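Local coordinates for beta-N-acetylglucosaminidase-like protein Glycoside hydrolase family 20 (Flavobacterium johnsoniae, PDB 6YHH) that probably removes N-acetylglucosamine residues from the ends of chitin-derived oligosaccharides, as a family 20 beta-N-acetylhexosaminidase in bacterial chitin breakdown, at residues A[526-531]-A[617-622]; A[594-599]-A[621-626]. One frame throughout, in Å; residues are numbered along the deposited sequence.

Contact 1 (A[526-531]-A[617-622]); sequences NEFTNV and LPLSKK
F528 meets L619 and S620 of helix 617-634, spanning with one long aromatic side chain the gap from the last turn of helix 523-529. In that turn the carbonyl of N526 accepts a bond from the hydroxyl of T529, OG1 to O 2.7 Å, arriving in the carbonyl plane on a lone pair. Next along the chain, F528 has its CG anti to the backbone N (chi1 -159°), which sends the ring out from its own helix, CZ foremost. S620 CB lies over one face of this ring, 3.9 Å from its centroid and offset toward the rim, a CH-pi contact; CZ also comes to 3.5 Å from S620 CA. A small residue suits this place, since the ring can come right up to the backbone of the facing helix. The S620 hydroxyl goes on to bond N600 of helix 583-607. This belongs to the helical region following the last strand of the TIM barrel, far from the predicted proton donor E317. L619 adds an apolar touch, its CG 4.1 Å from F528 CZ, and both side chains also rest on L662 of strand 660-662. Beyond F528, T529 is buried, and its OG1 has a second partner in K509. The helix then gives way to V531, whose nitrogen bonds F528 O at 3.2 Å as the chain turns into strand 532-534.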
ATOM      1  N   ASN A 526      -9.590   4.329  18.583  1.00  9.29           N
ATOM      2  CA  ASN A 526      -8.157   4.025  18.649  1.00  8.92           C
ATOM      3  C   ASN A 526      -7.691   3.780  20.084  1.00  8.62           C
ATOM      4  O   ASN A 526      -6.995   2.802  20.378  1.00  8.60           O
ATOM      5  CB  ASN A 526      -7.395   5.172  18.010  1.00 10.85           C
ATOM      6  CG  ASN A 526      -5.918   4.852  17.857  1.00 13.62           C
ATOM      7  OD1 ASN A 526      -5.508   3.850  17.245  1.00 13.97           O
ATOM      8  ND2 ASN A 526      -5.099   5.700  18.502  1.00 20.48           N
ATOM      9  N   GLU A 527      -8.122   4.638  21.004  1.00  8.90           N
ATOM     10  CA  GLU A 527      -7.767   4.374  22.397  1.00  9.43           C
ATOM     11  C   GLU A 527      -8.309   3.081  22.906  1.00  9.18           C
ATOM     12  O   GLU A 527      -7.671   2.378  23.732  1.00  9.94           O
ATOM     13  CB  GLU A 527      -8.204   5.560  23.317  1.00 11.98           C
ATOM     14  CG  GLU A 527      -7.480   6.829  22.962  1.00 14.31           C
ATOM     15  CD  GLU A 527      -8.045   8.077  23.603  1.00 23.91           C
ATOM     16  OE1 GLU A 527      -9.225   8.120  23.991  1.00 26.97           O
ATOM     17  OE2 GLU A 527      -7.257   9.088  23.639  1.00 29.54           O
ATOM     18  N   PHE A 528      -9.511   2.710  22.488  1.00  8.75           N
ATOM     19  CA  PHE A 528     -10.074   1.412  22.927  1.00  9.04           C
ATOM     20  C   PHE A 528      -9.270   0.225  22.314  1.00  8.71           C
ATOM     21  O   PHE A 528      -9.130  -0.806  22.985  1.00  7.67           O
ATOM     22  CB  PHE A 528     -11.554   1.279  22.590  1.00  9.11           C
ATOM     23  CG  PHE A 528     -12.269   0.238  23.436  1.00  9.36           C
ATOM     24  CD1 PHE A 528     -12.233   0.316  24.845  1.00 10.63           C
ATOM     25  CD2 PHE A 528     -12.982  -0.784  22.878  1.00 10.47           C
ATOM     26  CE1 PHE A 528     -12.805  -0.697  25.602  1.00 10.47           C
ATOM     27  CE2 PHE A 528     -13.587  -1.772  23.633  1.00  9.80           C
ATOM     28  CZ  PHE A 528     -13.508  -1.710  25.019  1.00 11.04           C
ATOM     29  N   THR A 529      -8.716   0.347  21.101  1.00  8.63           N
ATOM     30  CA  THR A 529      -7.863  -0.746  20.609  1.00  9.13           C
ATOM     31  C   THR A 529      -6.698  -0.991  21.527  1.00  9.47           C
ATOM     32  O   THR A 529      -6.188  -2.112  21.621  1.00  9.19           O
ATOM     33  CB  THR A 529      -7.299  -0.570  19.209  1.00  9.14           C
ATOM     34  OG1 THR A 529      -6.301   0.470  19.247  1.00  9.90           O
ATOM     35  CG2 THR A 529      -8.336  -0.278  18.218  1.00  9.44           C
ATOM     36  N   ASN A 530      -6.267   0.039  22.281  1.00  9.52           N
ATOM     37  CA  ASN A 530      -5.120  -0.072  23.155  1.00  9.35           C
ATOM     38  C   ASN A 530      -5.306  -0.810  24.468  1.00  9.54           C
ATOM     39  O   ASN A 530      -4.319  -0.986  25.227  1.00  8.83           O
ATOM     40  CB  ASN A 530      -4.480   1.322  23.356  1.00 11.14           C
ATOM     41  CG  ASN A 530      -3.921   1.898  22.084  1.00 13.18           C
ATOM     42  OD1 ASN A 530      -3.517   1.179  21.170  1.00 14.11           O
ATOM     43  ND2 ASN A 530      -3.834   3.198  22.055  1.00 16.45           N
ATOM     44  N   VAL A 531      -6.519  -1.351  24.714  1.00  8.13           N
ATOM     45  CA  VAL A 531      -6.796  -2.304  25.753  1.00  8.79           C
ATOM     46  C   VAL A 531      -7.402  -3.590  25.273  1.00  8.55           C
ATOM     47  O   VAL A 531      -7.725  -4.418  26.087  1.00  9.45           O
ATOM     48  CB  VAL A 531      -7.627  -1.722  26.898  1.00  8.70           C
ATOM     49  CG1 VAL A 531      -6.785  -0.692  27.621  1.00 10.33           C
ATOM     50  CG2 VAL A 531      -9.010  -1.172  26.466  1.00  8.86           C
ATOM     51  N   LEU A 617     -19.613  -1.706  21.998  1.00  9.48           N
ATOM     52  CA  LEU A 617     -20.211  -0.963  23.152  1.00  9.78           C
ATOM     53  C   LEU A 617     -20.358  -1.820  24.405  1.00  9.64           C
ATOM     54  O   LEU A 617     -20.155  -1.328  25.525  1.00  9.56           O
ATOM     55  CB  LEU A 617     -21.568  -0.316  22.740  1.00  9.35           C
ATOM     56  CG  LEU A 617     -21.476   0.848  21.743  1.00 10.27           C
ATOM     57  CD1 LEU A 617     -22.864   1.383  21.548  1.00 11.12           C
ATOM     58  CD2 LEU A 617     -20.478   1.946  22.145  1.00 10.00           C
ATOM     59  N   PRO A 618     -20.778  -3.100  24.300  1.00 10.36           N
ATOM     60  CA  PRO A 618     -20.956  -3.834  25.546  1.00 10.02           C
ATOM     61  C   PRO A 618     -19.642  -3.999  26.306  1.00  9.50           C
ATOM     62  O   PRO A 618     -19.597  -3.980  27.565  1.00 10.19           O
ATOM     63  CB  PRO A 618     -21.471  -5.203  25.088  1.00 10.78           C
ATOM     64  CG  PRO A 618     -22.179  -4.864  23.769  1.00 10.89           C
ATOM     65  CD  PRO A 618     -21.295  -3.845  23.132  1.00 10.26           C
ATOM     66  N   LEU A 619     -18.534  -4.078  25.568  1.00  9.56           N
ATOM     67  CA  LEU A 619     -17.259  -4.326  26.137  1.00  9.53           C
ATOM     68  C   LEU A 619     -16.718  -3.036  26.781  1.00  8.85           C
ATOM     69  O   LEU A 619     -16.195  -3.030  27.924  1.00 10.25           O
ATOM     70  CB  LEU A 619     -16.262  -4.870  25.063  1.00 11.08           C
ATOM     71  CG  LEU A 619     -14.961  -5.465  25.634  1.00 12.18           C
ATOM     72  CD1 LEU A 619     -15.200  -6.665  26.499  1.00 13.10           C
ATOM     73  CD2 LEU A 619     -13.956  -5.861  24.496  1.00 11.54           C
ATOM     74  N   SER A 620     -16.903  -1.916  26.109  1.00  9.39           N
ATOM     75  CA  SER A 620     -16.426  -0.636  26.625  1.00  9.55           C
ATOM     76  C   SER A 620     -17.302  -0.237  27.809  1.00 10.93           C
ATOM     77  O   SER A 620     -16.815   0.340  28.763  1.00 11.04           O
ATOM     78  CB  SER A 620     -16.353   0.461  25.568  1.00 10.58           C
ATOM     79  OG  SER A 620     -17.655   0.802  24.968  1.00 13.76           O
ATOM     80  N   LYS A 621     -18.591  -0.627  27.796  1.00 10.73           N
ATOM     81  CA  LYS A 621     -19.455  -0.351  28.960  1.00 11.66           C
ATOM     82  C   LYS A 621     -19.016  -1.173  30.135  1.00 11.71           C
ATOM     83  O   LYS A 621     -18.860  -0.649  31.273  1.00 11.74           O
ATOM     84  CB  LYS A 621     -20.900  -0.627  28.637  1.00 14.89           C
ATOM     85  CG  LYS A 621     -21.743  -0.622  29.905  1.00 16.86           C
ATOM     86  CD  LYS A 621     -23.214  -0.690  29.638  1.00 20.92           C
ATOM     87  CE  LYS A 621     -24.016  -0.816  30.950  1.00 20.69           C
ATOM     88  NZ  LYS A 621     -23.685   0.236  31.921  1.00 21.03           N
ATOM     89  N   LYS A 622     -18.701  -2.464  29.941  1.00 11.15           N
ATOM     90  CA  LYS A 622     -18.188  -3.280  31.020  1.00 12.21           C
ATOM     91  C   LYS A 622     -16.915  -2.735  31.667  1.00 11.33           C
ATOM     92  O   LYS A 622     -16.756  -2.688  32.929  1.00 11.46           O
ATOM     93  CB  LYS A 622     -18.028  -4.732  30.578  1.00 11.48           C
ATOM     94  CG  LYS A 622     -19.332  -5.446  30.329  1.00 12.02           C
ATOM     95  CD  LYS A 622     -19.228  -6.716  29.472  1.00 12.82           C
ATOM     96  CE  LYS A 622     -20.681  -7.220  29.266  1.00 15.53           C
ATOM     97  NZ  LYS A 622     -20.816  -8.544  28.603  1.00 20.37           N
TER

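Contact 2 (A[594-599]-A[621-626]); sequences NKWIAV and KKLSDA
W596 and L623 form the apolar half of this helix pair, while I597 and S624 form a partly polar half, where the backbones come nearest. The helix segments run antiparallel but well inclined, with 141° between their directions and axes 8.5 Å apart. W596 keeps CG anti to its carbonyl carbon (chi1 -61°), and the indole lies across the end of L623. Methyl CD2 sits over one face of the five-membered ring, 3.9 Å from its centroid, in a CH-pi contact offset toward the rim. The other methyl, CD1, lies on the same side of the indole but beyond the rim of the six-membered ring, 3.7 Å from CE3. With the indole of W596 cut back to an alanine, L623 CD2 is likely to lose the ring face it packs on, and a gap would probably open between the two helices. At I597 and S624 the CA atoms are only 4.8 Å apart, an approach for which a small serine is well suited. Its OG, trans to the backbone N (chi1 177°), lies 3.9 Å from I597 CG1 and bonds a water at 2.7 Å; that water donates to I597 O at 2.8 Å, linking the two helices. Q628, one turn on, also bonds this hydroxyl. Around the pair, F570 of helix 565-579 meets the W596 rings edge-to-face, Q628 and L631 extend the packing of I597 along helix 617-634, and V531 and V664, beside strands 532-534 and 660-662, touch both W596 and L623.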
ATOM      1  N   ASN A 594     -10.103   6.884  34.740  1.00 11.65           N
ATOM      2  CA  ASN A 594     -10.696   8.082  34.202  1.00 13.30           C
ATOM      3  C   ASN A 594     -10.607   8.066  32.647  1.00 12.26           C
ATOM      4  O   ASN A 594     -11.569   8.466  31.936  1.00 11.97           O
ATOM      5  CB  ASN A 594     -10.023   9.312  34.758  1.00 15.33           C
ATOM      6  CG  ASN A 594     -10.357   9.533  36.194  1.00 17.87           C
ATOM      7  OD1 ASN A 594      -9.470   9.800  37.048  1.00 23.88           O
ATOM      8  ND2 ASN A 594     -11.554   9.452  36.486  1.00 16.81           N
ATOM      9  N   LYS A 595      -9.505   7.581  32.108  1.00 11.24           N
ATOM     10  CA  LYS A 595      -9.355   7.506  30.673  1.00 11.81           C
ATOM     11  C   LYS A 595     -10.396   6.577  30.045  1.00 10.99           C
ATOM     12  O   LYS A 595     -11.038   6.964  29.015  1.00 10.80           O
ATOM     13  CB  LYS A 595      -7.946   6.981  30.286  1.00 13.70           C
ATOM     14  CG  LYS A 595      -7.765   6.927  28.784  1.00 16.19           C
ATOM     15  CD  LYS A 595      -6.359   6.496  28.367  1.00 20.38           C
ATOM     16  CE  LYS A 595      -6.208   6.596  26.838  1.00 23.65           C
ATOM     17  NZ  LYS A 595      -4.782   6.340  26.466  1.00 28.14           N
ATOM     18  N   TRP A 596     -10.591   5.401  30.628  1.00 11.27           N
ATOM     19  CA  TRP A 596     -11.545   4.436  30.055  1.00 10.89           C
ATOM     20  C   TRP A 596     -12.991   4.903  30.119  1.00  9.88           C
ATOM     21  O   TRP A 596     -13.843   4.570  29.285  1.00  9.88           O
ATOM     22  CB  TRP A 596     -11.335   3.089  30.671  1.00 10.82           C
ATOM     23  CG  TRP A 596      -9.907   2.583  30.374  1.00 10.54           C
ATOM     24  CD1 TRP A 596      -9.113   2.814  29.265  1.00 11.79           C
ATOM     25  CD2 TRP A 596      -9.162   1.694  31.199  1.00 10.19           C
ATOM     26  NE1 TRP A 596      -7.914   2.147  29.386  1.00 11.97           N
ATOM     27  CE2 TRP A 596      -7.936   1.430  30.546  1.00 11.60           C
ATOM     28  CE3 TRP A 596      -9.433   1.049  32.375  1.00  9.98           C
ATOM     29  CZ2 TRP A 596      -6.962   0.577  31.103  1.00 11.54           C
ATOM     30  CZ3 TRP A 596      -8.491   0.240  32.928  1.00 10.42           C
ATOM     31  CH2 TRP A 596      -7.259   0.012  32.281  1.00 10.64           C
ATOM     32  N   ILE A 597     -13.326   5.613  31.217  1.00  9.90           N
ATOM     33  CA  ILE A 597     -14.643   6.260  31.302  1.00 10.20           C
ATOM     34  C   ILE A 597     -14.823   7.217  30.143  1.00  9.83           C
ATOM     35  O   ILE A 597     -15.878   7.244  29.490  1.00 10.95           O
ATOM     36  CB  ILE A 597     -14.781   6.900  32.669  1.00 11.45           C
ATOM     37  CG1 ILE A 597     -14.880   5.800  33.733  1.00 11.90           C
ATOM     38  CG2 ILE A 597     -15.984   7.836  32.674  1.00 13.08           C
ATOM     39  CD1 ILE A 597     -14.676   6.308  35.160  1.00 13.66           C
ATOM     40  N   ALA A 598     -13.801   8.023  29.849  1.00 10.11           N
ATOM     41  CA  ALA A 598     -13.906   8.958  28.763  1.00 10.14           C
ATOM     42  C   ALA A 598     -13.999   8.239  27.403  1.00  9.96           C
ATOM     43  O   ALA A 598     -14.714   8.692  26.462  1.00  9.75           O
ATOM     44  CB  ALA A 598     -12.754   9.971  28.787  1.00 11.66           C
ATOM     45  N   VAL A 599     -13.211   7.186  27.237  1.00  8.92           N
ATOM     46  CA  VAL A 599     -13.263   6.415  25.994  1.00  8.59           C
ATOM     47  C   VAL A 599     -14.671   5.861  25.735  1.00  8.71           C
ATOM     48  O   VAL A 599     -15.205   5.950  24.634  1.00 10.20           O
ATOM     49  CB  VAL A 599     -12.208   5.268  26.034  1.00  9.21           C
ATOM     50  CG1 VAL A 599     -12.485   4.247  24.928  1.00  9.36           C
ATOM     51  CG2 VAL A 599     -10.786   5.833  26.007  1.00 11.87           C
ATOM     52  N   LYS A 621     -18.591  -0.627  27.796  1.00 10.73           N
ATOM     53  CA  LYS A 621     -19.455  -0.351  28.960  1.00 11.66           C
ATOM     54  C   LYS A 621     -19.016  -1.173  30.135  1.00 11.71           C
ATOM     55  O   LYS A 621     -18.860  -0.649  31.273  1.00 11.74           O
ATOM     56  CB  LYS A 621     -20.900  -0.627  28.637  1.00 14.89           C
ATOM     57  CG  LYS A 621     -21.743  -0.622  29.905  1.00 16.86           C
ATOM     58  CD  LYS A 621     -23.214  -0.690  29.638  1.00 20.92           C
ATOM     59  CE  LYS A 621     -24.016  -0.816  30.950  1.00 20.69           C
ATOM     60  NZ  LYS A 621     -23.685   0.236  31.921  1.00 21.03           N
ATOM     61  N   LYS A 622     -18.701  -2.464  29.941  1.00 11.15           N
ATOM     62  CA  LYS A 622     -18.188  -3.280  31.020  1.00 12.21           C
ATOM     63  C   LYS A 622     -16.915  -2.735  31.667  1.00 11.33           C
ATOM     64  O   LYS A 622     -16.756  -2.688  32.929  1.00 11.46           O
ATOM     65  CB  LYS A 622     -18.028  -4.732  30.578  1.00 11.48           C
ATOM     66  CG  LYS A 622     -19.332  -5.446  30.329  1.00 12.02           C
ATOM     67  CD  LYS A 622     -19.228  -6.716  29.472  1.00 12.82           C
ATOM     68  CE  LYS A 622     -20.681  -7.220  29.266  1.00 15.53           C
ATOM     69  NZ  LYS A 622     -20.816  -8.544  28.603  1.00 20.37           N
ATOM     70  N   LEU A 623     -15.989  -2.240  30.834  1.00 10.61           N
ATOM     71  CA  LEU A 623     -14.774  -1.636  31.371  1.00 10.67           C
ATOM     72  C   LEU A 623     -15.046  -0.300  32.111  1.00 10.30           C
ATOM     73  O   LEU A 623     -14.441  -0.031  33.182  1.00 11.75           O
ATOM     74  CB  LEU A 623     -13.756  -1.405  30.217  1.00 10.40           C
ATOM     75  CG  LEU A 623     -12.443  -0.869  30.605  1.00  9.68           C
ATOM     76  CD1 LEU A 623     -11.740  -1.774  31.606  1.00 10.49           C
ATOM     77  CD2 LEU A 623     -11.554  -0.570  29.370  1.00 10.35           C
ATOM     78  N   SER A 624     -15.940   0.538  31.580  1.00 10.33           N
ATOM     79  CA  SER A 624     -16.314   1.817  32.153  1.00 11.84           C
ATOM     80  C   SER A 624     -16.974   1.553  33.463  1.00 12.30           C
ATOM     81  O   SER A 624     -16.657   2.236  34.465  1.00 12.60           O
ATOM     82  CB  SER A 624     -17.271   2.583  31.228  1.00 12.87           C
ATOM     83  OG  SER A 624     -17.666   3.817  31.905  1.00 14.35           O
ATOM     84  N   ASP A 625     -17.859   0.588  33.490  1.00 11.95           N
ATOM     85  CA  ASP A 625     -18.547   0.258  34.800  1.00 13.04           C
ATOM     86  C   ASP A 625     -17.560  -0.158  35.849  1.00 13.54           C
ATOM     87  O   ASP A 625     -17.633   0.325  36.996  1.00 15.36           O
ATOM     88  CB  ASP A 625     -19.627  -0.809  34.633  1.00 13.50           C
ATOM     89  CG  ASP A 625     -20.850  -0.334  33.885  1.00 13.27           C
ATOM     90  OD1 ASP A 625     -21.091   0.853  33.644  1.00 14.12           O
ATOM     91  OD2 ASP A 625     -21.627  -1.192  33.491  1.00 16.60           O
ATOM     92  N   ALA A 626     -16.644  -1.073  35.528  1.00 13.02           N
ATOM     93  CA  ALA A 626     -15.608  -1.491  36.464  1.00 13.38           C
ATOM     94  C   ALA A 626     -14.742  -0.298  36.884  1.00 15.17           C
ATOM     95  O   ALA A 626     -14.388  -0.167  38.083  1.00 14.65           O
ATOM     96  CB  ALA A 626     -14.786  -2.623  35.904  1.00 14.65           C
TER
HETATM   97  O   HOH W   1     -18.247   6.033  30.396  1.00  9.97           O

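From the N terminus, 526-531 comes first, at the end of helix 523-529, and contact 1 closes a long loop of 85 residues to helix 617-634. Inside that loop the chain makes strand 532-534 and helices 565-579 and 583-607. Contact 2 starts from the last of these helices and closes a shorter loop of 21 residues, made of the ends of two helices and the connection 608-616, as in an inclined antiparallel helical hairpin. Its second segment shares K621 and K622 with contact 1 and runs four residues past it, so the loops overlap without strict nesting. The two patches merge where F528 and E527 pack on V599, tying three helices of the C-terminal region together.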